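Local structure of periplasmic binding protein/LacI transcriptional regulator (Clostridium phytofermentans, 3BRS) at residues A[241-246]-A[275-280]. The protein probably binds a sugar between its two lobes and hands it to a membrane transporter, as sugar-binding proteins of ABC transporters with this fold do. Sequence-based numbering, arbitrary orientation.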
loop_
_atom_site.group_PDB
_atom_site.type_symbol
_atom_site.label_atom_id
_atom_site.label_comp_id
_atom_site.label_asym_id
_atom_site.label_seq_id
_atom_site.Cartn_x
_atom_site.Cartn_y
_atom_site.Cartn_z
ATOM N N MET A 241 7.374 0.133 -13.463
ATOM C CA MET A 241 6.779 -0.117 -12.144
ATOM C C MET A 241 7.631 0.495 -11.031
ATOM O O MET A 241 8.934 0.461 -11.111
ATOM C CB MET A 241 6.562 -1.607 -11.873
ATOM C CG MET A 241 7.775 -2.559 -11.846
ATOM S SD MET A 241 7.395 -4.335 -11.398
ATOM C CE MET A 241 6.088 -4.672 -12.574
ATOM N N VAL A 242 6.919 1.091 -10.035
ATOM C CA VAL A 242 7.506 1.539 -8.789
ATOM C C VAL A 242 7.393 0.319 -7.808
ATOM O O VAL A 242 6.347 -0.299 -7.642
ATOM C CB VAL A 242 6.881 2.827 -8.208
ATOM C CG1 VAL A 242 7.660 3.234 -6.955
ATOM C CG2 VAL A 242 6.946 4.015 -9.222
ATOM N N VAL A 243 8.504 -0.035 -7.200
ATOM C CA VAL A 243 8.616 -1.240 -6.377
ATOM C C VAL A 243 8.905 -0.730 -4.983
ATOM O O VAL A 243 9.720 0.207 -4.847
ATOM C CB VAL A 243 9.872 -1.994 -6.932
ATOM C CG1 VAL A 243 10.407 -2.935 -5.927
ATOM C CG2 VAL A 243 9.521 -2.649 -8.204
ATOM N N GLN A 244 8.260 -1.274 -3.948
ATOM C CA GLN A 244 8.526 -0.797 -2.597
ATOM C C GLN A 244 9.513 -1.737 -1.913
ATOM O O GLN A 244 10.070 -2.617 -2.575
ATOM C CB GLN A 244 7.221 -0.742 -1.765
ATOM C CG GLN A 244 6.153 0.078 -2.458
ATOM C CD GLN A 244 4.878 -0.003 -1.735
ATOM O OE1 GLN A 244 4.733 0.596 -0.683
ATOM N NE2 GLN A 244 3.943 -0.793 -2.252
ATOM N N LYS A 245 9.703 -1.545 -0.599
ATOM C CA LYS A 245 10.572 -2.391 0.218
ATOM C C LYS A 245 9.861 -3.015 1.449
ATOM O O LYS A 245 10.198 -2.735 2.611
ATOM C CB LYS A 245 11.907 -1.669 0.556
ATOM C CG LYS A 245 12.796 -1.538 -0.673
ATOM C CD LYS A 245 14.116 -0.830 -0.411
ATOM C CE LYS A 245 14.481 0.094 -1.639
ATOM N NZ LYS A 245 15.551 1.180 -1.477
ATOM N N PRO A 246 8.876 -3.880 1.204
ATOM C CA PRO A 246 8.051 -4.311 2.328
ATOM C C PRO A 246 8.848 -5.046 3.351
ATOM O O PRO A 246 8.528 -4.965 4.538
ATOM C CB PRO A 246 7.032 -5.236 1.673
ATOM C CG PRO A 246 7.743 -5.708 0.450
ATOM C CD PRO A 246 8.395 -4.483 -0.045
ATOM N N ALA A 275 11.809 2.104 -5.764
ATOM C CA ALA A 275 12.534 2.346 -7.016
ATOM C C ALA A 275 11.623 2.269 -8.242
ATOM O O ALA A 275 10.671 1.525 -8.255
ATOM C CB ALA A 275 13.724 1.384 -7.181
ATOM N N LEU A 276 11.944 3.039 -9.263
ATOM C CA LEU A 276 11.240 2.994 -10.541
ATOM C C LEU A 276 12.105 2.220 -11.571
ATOM O O LEU A 276 13.229 2.654 -11.880
ATOM C CB LEU A 276 11.018 4.400 -11.087
ATOM C CG LEU A 276 10.386 4.552 -12.485
ATOM C CD1 LEU A 276 8.918 4.199 -12.462
ATOM C CD2 LEU A 276 10.472 5.961 -12.983
ATOM N N ILE A 277 11.512 1.142 -12.123
ATOM C CA ILE A 277 12.069 0.364 -13.174
ATOM C C ILE A 277 11.214 0.466 -14.428
ATOM O O ILE A 277 10.016 0.486 -14.371
ATOM C CB ILE A 277 12.145 -1.130 -12.799
ATOM C CG1 ILE A 277 12.027 -1.344 -11.303
ATOM C CG2 ILE A 277 13.514 -1.682 -13.270
ATOM C CD1 ILE A 277 12.446 -2.734 -10.893
ATOM N N THR A 278 11.835 0.379 -15.585
ATOM C CA THR A 278 11.222 0.897 -16.775
ATOM C C THR A 278 11.692 -0.032 -17.881
ATOM O O THR A 278 12.849 -0.472 -17.850
ATOM C CB THR A 278 11.799 2.385 -16.945
ATOM O OG1 THR A 278 10.771 3.341 -16.619
ATOM C CG2 THR A 278 12.346 2.641 -18.251
ATOM N N LYS A 279 10.777 -0.368 -18.792
ATOM C CA LYS A 279 11.057 -1.226 -19.899
ATOM C C LYS A 279 11.305 -0.353 -21.109
ATOM O O LYS A 279 10.470 0.473 -21.468
ATOM C CB LYS A 279 9.891 -2.149 -20.147
ATOM C CG LYS A 279 9.920 -2.846 -21.460
ATOM C CD LYS A 279 9.388 -4.251 -21.336
ATOM C CE LYS A 279 9.536 -4.966 -22.669
ATOM N NZ LYS A 279 9.722 -6.424 -22.465
ATOM N N ASP A 280 12.424 -0.610 -21.783
ATOM C CA ASP A 280 12.991 0.341 -22.693
ATOM C C ASP A 280 13.267 -0.286 -24.075
ATOM O O ASP A 280 14.012 0.269 -24.916
ATOM C CB ASP A 280 14.256 0.873 -22.015
ATOM C CG ASP A 280 14.418 2.382 -22.144
ATOM O OD1 ASP A 280 13.750 3.158 -21.392
ATOM O OD2 ASP A 280 15.260 2.773 -22.987
#
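Starting at M241, the backbone pairs at once with I277: M241 N donates to I277 O at 2.8 Å, nearly along the C=O axis, and I277 N returns to M241 O at 2.9 Å in an almost straight bond (177°). The M241 side chain leaves its strand on the same sheet face as I277; chi1 of 61° brings M241 CG over toward I277 CG1 (4.5 Å), and the bend at SD (chi3 52°) then takes CE away from the partner strand, so the two side chains only brush each other.

V242 faces L276 in the non-hydrogen-bonded pair, on the other face. Its CG2, anti to the carbonyl carbon, meets L276 CD1 obliquely at 3.8 Å, and helix 113-127 covers both, A116 and I120 against V242, R119 and V123 against L276. The V242 amide and carbonyl point to the opposite edge, where C222 and D224 bond them, while V242 CA makes a CA-H...O contact with A275 O, 3.2 Å from CA to O.

V243 closes a second hydrogen-bonded pair: V243 N reaches A275 O at 2.9 Å, and A275 N returns to V243 O at 3.0 Å. Back on the M241 face, V243 CG2 crosses I277 CD1 at 4.0 Å, and M227 touches both side chains. Past this pair the chain parts from 275-278; Q244 OE1 hydrogen-bonds T111 OG1, and K245 occupies the N-cap position of helix 246-262.

Strand 275-278 is thus the antiparallel edge of an otherwise parallel sheet in one lobe of this periplasmic-binding fold, joined chiefly by four backbone N-H...O=C hydrogen bonds, with modest apolar contact on both faces.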